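Chemotaxis transducer (Pseudomonas aeruginosa, PDB 6GCV) is a chemoreceptor that binds nitrate directly through its PilJ-type ligand-binding domain and probably mediates nitrate chemotaxis. Local coordinates at residues R28-R42 and L112-L126. Numbering follows the deposited sequence. Where two conformers were deposited one is given.
Sequences RMLSQKMAREALQLR and LRGFSQYSTELLGEL. With NA (sodium ion), chain E; NO3 (nitrate ion), chain D; ACT (acetate ion), chain G.
Gln-32 bends back at chi2 (-58°), which carries its amide across to Ser-119, whose OG lies anti to the backbone N (chi1 -171°). Gln-32 NE2 donates to Ser-119 OG at 3.1 Å. This bond is bent, and OG sits 31° out of the amide plane. The other N-H of Gln-32 NE2 runs straight to Ser-31 OG at 3.0 Å, within that plane. Ser-31 OG in turn donates to Arg-28 O at 2.7 Å. Gln-32 OE1 accepts from Arg-36 of the second subunit. Together with the two N-H bonds, this helps to fix the rotation of the amide. Ser-119 OG also bonds Tyr-96 of helix 80-103. Leucines pack on one side of this polar group: Leu-123 CD1 touches Arg-28 CB at 3.7 Å, and Leu-126 CD1 meets Ser-31 CB. On the other side, Phe-115 CZ reaches Ala-35 CB at 3.9 Å, and Leu-39 CD2 touches both Phe-115 CE2 and Leu-112 CD2. The helices run nearly antiparallel within a four-helix bundle, the fold of the PilJ-type sensor domain. At the edge of its guanidinium, Arg-28 holds nitrate through NH2 to O1 (2.9 Å) and NE to O3. Arg-28 of the second subunit binds the same ion. The buried polar network thus ties this helix pair to the dimer interface, where both subunits share the nitrate.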
ATOM      1  N   ARG A  28       4.013   3.093  -1.250  1.00 14.04           N
ATOM      2  CA  ARG A  28       2.784   3.482  -0.571  1.00 13.90           C
ATOM      3  C   ARG A  28       2.239   2.307   0.235  1.00 13.17           C
ATOM      4  O   ARG A  28       1.956   2.414   1.441  1.00 14.29           O
ATOM      5  CB  ARG A  28       1.716   3.943  -1.568  1.00 14.56           C
ATOM      6  CG  ARG A  28       2.131   5.122  -2.453  1.00 15.77           C
ATOM      7  CD  ARG A  28       1.023   5.543  -3.410  1.00 17.14           C
ATOM      8  NE  ARG A  28       0.725   4.476  -4.370  1.00 16.50           N
ATOM      9  CZ  ARG A  28       0.024   4.671  -5.492  1.00 17.07           C
ATOM     10  NH1 ARG A  28      -0.382   5.886  -5.818  1.00 18.44           N
ATOM     11  NH2 ARG A  28      -0.213   3.654  -6.317  1.00 17.77           N
ATOM     12  N   MET A  29       2.132   1.168  -0.416  1.00 13.20           N
ATOM     13  CA  MET A  29       1.668  -0.044   0.246  1.00 13.42           C
ATOM     14  C   MET A  29       2.594  -0.444   1.393  1.00 12.87           C
ATOM     15  O   MET A  29       2.105  -0.783   2.486  1.00 13.22           O
ATOM     16  CB  MET A  29       1.556  -1.166  -0.773  1.00 13.67           C
ATOM     17  CG  MET A  29       1.103  -2.497  -0.217  1.00 13.83           C
ATOM     18  SD  MET A  29       2.430  -3.468   0.551  1.00 14.80           S
ATOM     19  CE  MET A  29       3.383  -3.899  -0.875  1.00 16.67           C
ATOM     20  N   LEU A  30       3.909  -0.411   1.136  1.00 13.29           N
ATOM     21  CA  LEU A  30       4.816  -0.901   2.159  1.00 13.02           C
ATOM     22  C   LEU A  30       4.712  -0.065   3.432  1.00 13.50           C
ATOM     23  O   LEU A  30       4.802  -0.607   4.545  1.00 13.65           O
ATOM     24  CB  LEU A  30       6.249  -0.943   1.637  1.00 12.98           C
ATOM     25  CG  LEU A  30       6.508  -1.991   0.546  1.00 13.24           C
ATOM     26  CD1 LEU A  30       7.826  -1.736  -0.133  1.00 15.03           C
ATOM     27  CD2 LEU A  30       6.471  -3.408   1.080  1.00 14.31           C
ATOM     28  N   SER A  31       4.541   1.244   3.279  1.00 13.68           N
ATOM     29  CA  SER A  31       4.398   2.093   4.451  1.00 13.38           C
ATOM     30  C   SER A  31       3.253   1.648   5.352  1.00 13.24           C
ATOM     31  O   SER A  31       3.327   1.809   6.567  1.00 14.28           O
ATOM     32  CB  SER A  31       4.243   3.566   4.030  1.00 13.67           C
ATOM     33  OG  SER A  31       2.938   3.884   3.538  1.00 14.38           O
ATOM     34  N   GLN A  32       2.192   1.154   4.734  1.00 13.16           N
ATOM     35  CA  GLN A  32       1.022   0.710   5.482  1.00 12.85           C
ATOM     36  C   GLN A  32       1.193  -0.721   6.044  1.00 12.77           C
ATOM     37  O   GLN A  32       0.794  -0.999   7.176  1.00 13.33           O
ATOM     38  CB  GLN A  32      -0.226   0.834   4.603  1.00 13.10           C
ATOM     39  CG  GLN A  32      -0.420   2.239   4.080  1.00 13.47           C
ATOM     40  CD  GLN A  32      -0.516   3.232   5.184  1.00 13.96           C
ATOM     41  OE1 GLN A  32      -1.522   3.231   5.891  1.00 15.72           O
ATOM     42  NE2 GLN A  32       0.528   4.046   5.381  1.00 14.98           N
ATOM     43  N   LYS A  33       1.785  -1.586   5.233  1.00 12.56           N
ATOM     44  CA  LYS A  33       2.080  -2.954   5.689  1.00 12.99           C
ATOM     45  C   LYS A  33       2.952  -2.963   6.931  1.00 12.78           C
ATOM     46  O   LYS A  33       2.698  -3.718   7.882  1.00 13.36           O
ATOM     47  CB  LYS A  33       2.703  -3.763   4.536  1.00 13.27           C
ATOM     48  CG  LYS A  33       2.970  -5.232   4.866  1.00 14.78           C
ATOM     49  CD  LYS A  33       3.356  -5.995   3.606  1.00 17.67           C
ATOM     50  CE  LYS A  33       3.485  -7.484   3.880  1.00 20.52           C
ATOM     51  NZ  LYS A  33       4.846  -7.783   4.370  1.00 25.81           N
ATOM     52  N   MET A  34       3.986  -2.125   6.926  1.00 12.59           N
ATOM     53  CA  MET A  34       4.872  -2.101   8.071  1.00 13.83           C
ATOM     54  C   MET A  34       4.139  -1.593   9.316  1.00 14.01           C
ATOM     55  O   MET A  34       4.399  -2.066  10.433  1.00 13.73           O
ATOM     56  CB  MET A  34       6.183  -1.372   7.793  1.00 17.47           C
ATOM     57  CG  MET A  34       6.031   0.055   7.460  1.00 16.83           C
ATOM     58  SD  MET A  34       7.588   0.811   6.927  1.00 16.68           S
ATOM     59  CE  MET A  34       8.014   0.204   5.308  1.00 17.65           C
ATOM     60  N   ALA A  35       3.232  -0.639   9.144  1.00 13.77           N
ATOM     61  CA  ALA A  35       2.469  -0.164  10.289  1.00 14.37           C
ATOM     62  C   ALA A  35       1.598  -1.293  10.864  1.00 14.15           C
ATOM     63  O   ALA A  35       1.523  -1.479  12.078  1.00 14.38           O
ATOM     64  CB  ALA A  35       1.604   1.016   9.915  1.00 15.50           C
ATOM     65  N   ARG A  36       0.917  -2.024   9.997  1.00 13.62           N
ATOM     66  CA  ARG A  36       0.131  -3.119  10.497  1.00 14.73           C
ATOM     67  C   ARG A  36       0.966  -4.170  11.215  1.00 12.76           C
ATOM     68  O   ARG A  36       0.578  -4.677  12.254  1.00 13.91           O
ATOM     69  CB  ARG A  36      -0.869  -3.604   9.501  1.00 19.24           C
ATOM     70  CG  ARG A  36      -0.444  -4.264   8.305  1.00 21.10           C
ATOM     71  CD  ARG A  36      -0.549  -5.773   8.403  1.00 22.66           C
ATOM     72  NE  ARG A  36      -0.314  -6.364   7.103  1.00 22.45           N
ATOM     73  CZ  ARG A  36       0.009  -7.628   6.855  1.00 19.96           C
ATOM     74  NH1 ARG A  36       0.471  -8.400   7.822  1.00 22.93           N
ATOM     75  NH2 ARG A  36       0.104  -7.990   5.557  1.00 18.15           N
ATOM     76  N   GLU A  37       2.129  -4.488  10.659  1.00 13.10           N
ATOM     77  CA  GLU A  37       3.010  -5.464  11.308  1.00 13.16           C
ATOM     78  C   GLU A  37       3.483  -4.952  12.684  1.00 13.09           C
ATOM     79  O   GLU A  37       3.579  -5.760  13.642  1.00 13.57           O
ATOM     80  CB  GLU A  37       4.191  -5.757  10.394  1.00 13.84           C
ATOM     81  CG  GLU A  37       3.795  -6.566   9.186  1.00 14.86           C
ATOM     82  CD  GLU A  37       4.821  -6.633   8.080  1.00 15.87           C
ATOM     83  OE1 GLU A  37       5.664  -5.731   7.993  1.00 16.50           O
ATOM     84  OE2 GLU A  37       4.770  -7.577   7.236  1.00 17.28           O
ATOM     85  N   ALA A  38       3.836  -3.670  12.771  1.00 13.01           N
ATOM     86  CA  ALA A  38       4.276  -3.120  14.063  1.00 12.79           C
ATOM     87  C   ALA A  38       3.165  -3.129  15.090  1.00 12.63           C
ATOM     88  O   ALA A  38       3.398  -3.425  16.271  1.00 13.18           O
ATOM     89  CB  ALA A  38       4.832  -1.732  13.857  1.00 13.77           C
ATOM     90  N   LEU A  39       1.941  -2.776  14.663  1.00 12.89           N
ATOM     91  CA  LEU A  39       0.807  -2.797  15.587  1.00 13.57           C
ATOM     92  C   LEU A  39       0.487  -4.229  16.052  1.00 13.48           C
ATOM     93  O   LEU A  39       0.137  -4.451  17.221  1.00 13.73           O
ATOM     94  CB  LEU A  39      -0.426  -2.159  14.933  1.00 13.09           C
ATOM     95  CG  LEU A  39      -0.273  -0.646  14.672  1.00 13.56           C
ATOM     96  CD1 LEU A  39      -1.343  -0.216  13.681  1.00 14.81           C
ATOM     97  CD2 LEU A  39      -0.370   0.161  15.926  1.00 14.50           C
ATOM     98  N   GLN A  40       0.629  -5.194  15.169  1.00 12.93           N
ATOM     99  CA  GLN A  40       0.418  -6.577  15.558  1.00 13.98           C
ATOM    100  C   GLN A  40       1.470  -7.066  16.597  1.00 13.11           C
ATOM    101  O   GLN A  40       1.154  -7.796  17.530  1.00 14.12           O
ATOM    102  CB  GLN A  40       0.377  -7.465  14.342  1.00 15.19           C
ATOM    103  CG  GLN A  40      -0.126  -8.860  14.656  1.00 16.58           C
ATOM    104  CD  GLN A  40      -0.605  -9.577  13.413  1.00 18.09           C
ATOM    105  OE1 GLN A  40      -1.105  -8.952  12.470  1.00 19.11           O
ATOM    106  NE2 GLN A  40      -0.456 -10.889  13.394  1.00 19.26           N
ATOM    107  N   LEU A  41       2.704  -6.629  16.399  1.00 13.41           N
ATOM    108  CA  LEU A  41       3.750  -6.843  17.405  1.00 13.14           C
ATOM    109  C   LEU A  41       3.372  -6.158  18.721  1.00 13.29           C
ATOM    110  O   LEU A  41       3.568  -6.750  19.808  1.00 13.55           O
ATOM    111  CB  LEU A  41       5.112  -6.345  16.897  1.00 13.92           C
ATOM    112  CG  LEU A  41       5.767  -7.288  15.874  1.00 13.68           C
ATOM    113  CD1 LEU A  41       6.764  -6.599  14.970  1.00 14.60           C
ATOM    114  CD2 LEU A  41       6.457  -8.459  16.610  1.00 14.31           C
ATOM    115  N   ARG A  42       2.827  -4.957  18.675  1.00 12.88           N
ATOM    116  CA  ARG A  42       2.431  -4.318  19.924  1.00 13.12           C
ATOM    117  C   ARG A  42       1.400  -5.130  20.697  1.00 13.65           C
ATOM    118  O   ARG A  42       1.409  -5.160  21.930  1.00 14.08           O
ATOM    119  CB  ARG A  42       1.926  -2.903  19.661  1.00 12.41           C
ATOM    120  CG  ARG A  42       1.821  -2.091  20.931  1.00 13.42           C
ATOM    121  CD  ARG A  42       1.609  -0.609  20.678  1.00 13.20           C
ATOM    122  NE  ARG A  42       1.706   0.168  21.880  1.00 13.12           N
ATOM    123  CZ  ARG A  42       2.849   0.437  22.521  1.00 14.15           C
ATOM    124  NH1 ARG A  42       4.004   0.130  21.966  1.00 14.79           N
ATOM    125  NH2 ARG A  42       2.805   1.081  23.671  1.00 15.71           N
ATOM    126  N   LEU A 112       0.066   6.611  20.017  1.00 15.41           N
ATOM    127  CA  LEU A 112      -0.447   5.866  18.876  1.00 15.82           C
ATOM    128  C   LEU A 112      -1.205   6.751  17.875  1.00 16.44           C
ATOM    129  O   LEU A 112      -1.179   6.485  16.699  1.00 16.81           O
ATOM    130  CB  LEU A 112      -1.346   4.704  19.325  1.00 17.10           C
ATOM    131  CG  LEU A 112      -0.613   3.544  19.979  1.00 17.18           C
ATOM    132  CD1 LEU A 112      -1.623   2.557  20.505  1.00 20.34           C
ATOM    133  CD2 LEU A 112       0.352   2.882  18.996  1.00 18.45           C
ATOM    134  N   ARG A 113      -1.844   7.815  18.359  0.67 18.11           N
ATOM    135  CA  ARG A 113      -2.487   8.749  17.444  0.67 19.11           C
ATOM    136  C   ARG A 113      -1.453   9.518  16.634  0.67 19.26           C
ATOM    137  O   ARG A 113      -1.625   9.742  15.429  0.67 20.06           O
ATOM    138  CB  ARG A 113      -3.383   9.755  18.199  0.67 22.13           C
ATOM    139  CG  ARG A 113      -4.472   9.129  19.050  0.67 26.58           C
ATOM    140  CD  ARG A 113      -5.756   9.066  18.283  0.67 30.75           C
ATOM    141  NE  ARG A 113      -6.797   8.323  18.969  0.67 27.97           N
ATOM    142  CZ  ARG A 113      -7.892   7.940  18.328  0.67 25.39           C
ATOM    143  NH1 ARG A 113      -8.810   7.264  18.944  0.67 17.75           N
ATOM    144  NH2 ARG A 113      -8.067   8.245  17.056  0.67 29.46           N
ATOM    145  N   GLY A 114      -0.349   9.886  17.272  1.00 19.60           N
ATOM    146  CA  GLY A 114       0.740  10.538  16.562  1.00 19.85           C
ATOM    147  C   GLY A 114       1.340   9.617  15.510  1.00 18.34           C
ATOM    148  O   GLY A 114       1.668  10.037  14.400  1.00 20.13           O
ATOM    149  N   PHE A 115       1.465   8.341  15.844  1.00 17.55           N
ATOM    150  CA  PHE A 115       1.967   7.341  14.913  1.00 16.53           C
ATOM    151  C   PHE A 115       1.078   7.225  13.672  1.00 16.38           C
ATOM    152  O   PHE A 115       1.552   7.213  12.529  1.00 16.90           O
ATOM    153  CB  PHE A 115       2.109   6.003  15.622  1.00 15.39           C
ATOM    154  CG  PHE A 115       2.440   4.878  14.711  1.00 15.05           C
ATOM    155  CD1 PHE A 115       3.641   4.840  14.041  1.00 16.03           C
ATOM    156  CD2 PHE A 115       1.527   3.857  14.509  1.00 16.30           C
ATOM    157  CE1 PHE A 115       3.933   3.784  13.218  1.00 16.46           C
ATOM    158  CE2 PHE A 115       1.844   2.796  13.700  1.00 17.74           C
ATOM    159  CZ  PHE A 115       3.032   2.782  13.055  1.00 17.64           C
ATOM    160  N   SER A 116      -0.213   7.145  13.908  1.00 17.08           N
ATOM    161  CA  SER A 116      -1.165   7.079  12.808  1.00 18.34           C
ATOM    162  C   SER A 116      -1.101   8.309  11.908  1.00 18.39           C
ATOM    163  O   SER A 116      -1.115   8.204  10.681  1.00 19.32           O
ATOM    164  CB  SER A 116      -2.580   6.935  13.369  1.00 20.35           C
ATOM    165  OG  SER A 116      -3.509   6.904  12.328  1.00 24.56           O
ATOM    166  N   GLN A 117      -1.034   9.482  12.533  1.00 20.15           N
ATOM    167  CA  GLN A 117      -0.917  10.717  11.760  0.51 21.97           C
ATOM    168  C   GLN A 117       0.334  10.680  10.889  1.00 21.15           C
ATOM    169  O   GLN A 117       0.323  11.107   9.725  1.00 21.82           O
ATOM    170  CB  GLN A 117      -0.859  11.943  12.678  0.51 24.06           C
ATOM    171  CG  GLN A 117      -0.955  13.285  11.942  0.51 27.78           C
ATOM    172  CD  GLN A 117       0.346  13.769  11.306  0.51 31.11           C
ATOM    173  OE1 GLN A 117       1.428  13.368  11.704  0.51 39.13           O
ATOM    174  NE2 GLN A 117       0.238  14.658  10.326  0.51 36.12           N
ATOM    175  N   TYR A 118       1.419  10.192  11.450  1.00 20.14           N
ATOM    176  CA  TYR A 118       2.654  10.159  10.722  1.00 19.08           C
ATOM    177  C   TYR A 118       2.644   9.129   9.586  1.00 17.48           C
ATOM    178  O   TYR A 118       3.152   9.390   8.480  1.00 18.16           O
ATOM    179  CB  TYR A 118       3.815   9.954  11.685  1.00 22.11           C
ATOM    180  CG  TYR A 118       4.990  10.789  11.290  1.00 26.56           C
ATOM    181  CD1 TYR A 118       4.962  12.179  11.360  1.00 29.94           C
ATOM    182  CD2 TYR A 118       6.078  10.194  10.730  1.00 27.72           C
ATOM    183  CE1 TYR A 118       6.041  12.938  10.941  1.00 33.93           C
ATOM    184  CE2 TYR A 118       7.175  10.934  10.339  1.00 28.07           C
ATOM    185  CZ  TYR A 118       7.155  12.299  10.431  1.00 30.70           C
ATOM    186  OH  TYR A 118       8.257  13.010   9.981  1.00 33.82           O
ATOM    187  N   SER A 119       1.962   8.013   9.814  1.00 14.88           N
ATOM    188  CA  SER A 119       1.777   7.027   8.749  1.00 15.43           C
ATOM    189  C   SER A 119       1.012   7.634   7.568  1.00 15.77           C
ATOM    190  O   SER A 119       1.382   7.446   6.399  1.00 16.88           O
ATOM    191  CB  SER A 119       1.026   5.804   9.289  1.00 14.65           C
ATOM    192  OG  SER A 119       1.011   4.743   8.330  1.00 15.80           O
ATOM    193  N   THR A 120      -0.038   8.376   7.890  1.00 17.32           N
ATOM    194  CA  THR A 120      -0.851   9.029   6.871  0.80 18.88           C
ATOM    195  C   THR A 120      -0.060  10.111   6.140  1.00 18.17           C
ATOM    196  O   THR A 120      -0.179  10.272   4.917  1.00 18.39           O
ATOM    197  CB  THR A 120      -2.131   9.560   7.519  0.80 22.90           C
ATOM    198  OG1 THR A 120      -2.887   8.419   7.951  0.80 27.44           O
ATOM    199  CG2 THR A 120      -2.942  10.475   6.561  0.80 24.35           C
ATOM    200  N   GLU A 121       0.757  10.862   6.878  1.00 17.39           N
ATOM    201  CA  GLU A 121       1.591  11.876   6.283  1.00 18.65           C
ATOM    202  C   GLU A 121       2.580  11.279   5.307  1.00 17.73           C
ATOM    203  O   GLU A 121       2.745  11.769   4.179  1.00 17.82           O
ATOM    204  CB  GLU A 121       2.310  12.694   7.372  1.00 21.60           C
ATOM    205  CG  GLU A 121       3.271  13.739   6.831  1.00 25.26           C
ATOM    206  CD  GLU A 121       3.981  14.523   7.908  1.00 30.10           C
ATOM    207  OE1 GLU A 121       3.503  14.562   9.066  1.00 39.42           O
ATOM    208  OE2 GLU A 121       4.999  15.161   7.575  1.00 35.60           O
ATOM    209  N   LEU A 122       3.267  10.224   5.738  1.00 16.38           N
ATOM    210  CA  LEU A 122       4.227   9.568   4.848  1.00 16.51           C
ATOM    211  C   LEU A 122       3.540   9.047   3.595  1.00 16.51           C
ATOM    212  O   LEU A 122       4.017   9.218   2.477  1.00 16.06           O
ATOM    213  CB  LEU A 122       4.990   8.455   5.559  1.00 16.95           C
ATOM    214  CG  LEU A 122       5.934   7.640   4.681  1.00 17.27           C
ATOM    215  CD1 LEU A 122       7.004   8.510   4.095  1.00 17.33           C
ATOM    216  CD2 LEU A 122       6.576   6.505   5.461  1.00 18.08           C
ATOM    217  N   LEU A 123       2.401   8.381   3.795  1.00 16.20           N
ATOM    218  CA  LEU A 123       1.623   7.864   2.666  1.00 15.89           C
ATOM    219  C   LEU A 123       1.316   8.975   1.658  1.00 16.41           C
ATOM    220  O   LEU A 123       1.502   8.792   0.440  1.00 16.95           O
ATOM    221  CB  LEU A 123       0.339   7.208   3.197  1.00 15.84           C
ATOM    222  CG  LEU A 123      -0.642   6.748   2.141  1.00 16.37           C
ATOM    223  CD1 LEU A 123      -0.042   5.737   1.199  1.00 18.50           C
ATOM    224  CD2 LEU A 123      -1.884   6.205   2.807  1.00 16.73           C
ATOM    225  N   GLY A 124       0.896  10.124   2.176  1.00 16.89           N
ATOM    226  CA  GLY A 124       0.579  11.262   1.303  1.00 18.66           C
ATOM    227  C   GLY A 124       1.775  11.725   0.501  1.00 19.51           C
ATOM    228  O   GLY A 124       1.655  12.056  -0.676  1.00 19.12           O
ATOM    229  N   GLU A 125       2.928  11.793   1.155  1.00 18.33           N
ATOM    230  CA  GLU A 125       4.145  12.233   0.460  1.00 18.70           C
ATOM    231  C   GLU A 125       4.653  11.217  -0.535  1.00 17.52           C
ATOM    232  O   GLU A 125       5.194  11.595  -1.575  1.00 18.95           O
ATOM    233  CB  GLU A 125       5.229  12.653   1.431  1.00 19.63           C
ATOM    234  CG  GLU A 125       4.776  13.816   2.321  1.00 21.73           C
ATOM    235  CD  GLU A 125       4.450  15.097   1.571  1.00 25.20           C
ATOM    236  OE1 GLU A 125       4.892  15.315   0.427  1.00 27.34           O
ATOM    237  OE2 GLU A 125       3.743  15.943   2.159  1.00 35.34           O
ATOM    238  N   LEU A 126       4.439   9.934  -0.250  1.00 16.57           N
ATOM    239  CA  LEU A 126       4.761   8.912  -1.225  1.00 17.00           C
ATOM    240  C   LEU A 126       3.837   8.986  -2.422  1.00 18.02           C
ATOM    241  O   LEU A 126       4.247   8.786  -3.552  1.00 18.14           O
ATOM    242  CB  LEU A 126       4.702   7.521  -0.585  1.00 16.51           C
ATOM    243  CG  LEU A 126       5.799   7.232   0.421  1.00 16.79           C
ATOM    244  CD1 LEU A 126       5.464   6.016   1.273  1.00 16.26           C
ATOM    245  CD2 LEU A 126       7.149   7.096  -0.266  1.00 18.14           C
TER
HETATM  246 NA    NA E 201       4.021  -8.567  12.874  1.00 23.84          NA
HETATM  247  N   NO3 D 200       0.644   0.819  -4.492  1.00 18.92           N
HETATM  248  O1  NO3 D 200       0.831   1.000  -5.708  1.00 18.66           O
HETATM  249  O2  NO3 D 200       0.956  -0.308  -3.941  1.00 19.41           O
HETATM  250  O3  NO3 D 200       0.127   1.676  -3.702  1.00 18.97           O
HETATM  251  C   ACT G 203       3.229 -10.578   7.081  0.54 17.61           C
HETATM  252  O   ACT G 203       2.150 -11.252   7.054  0.54 25.84           O
HETATM  253  OXT ACT G 203       3.368  -9.580   7.874  0.54 19.76           O
HETATM  254  CH3 ACT G 203       4.271 -10.784   6.024  0.54 21.46           C
HETATM  255  O   HOH W   1       2.966  -9.866  10.607  1.00 21.17           O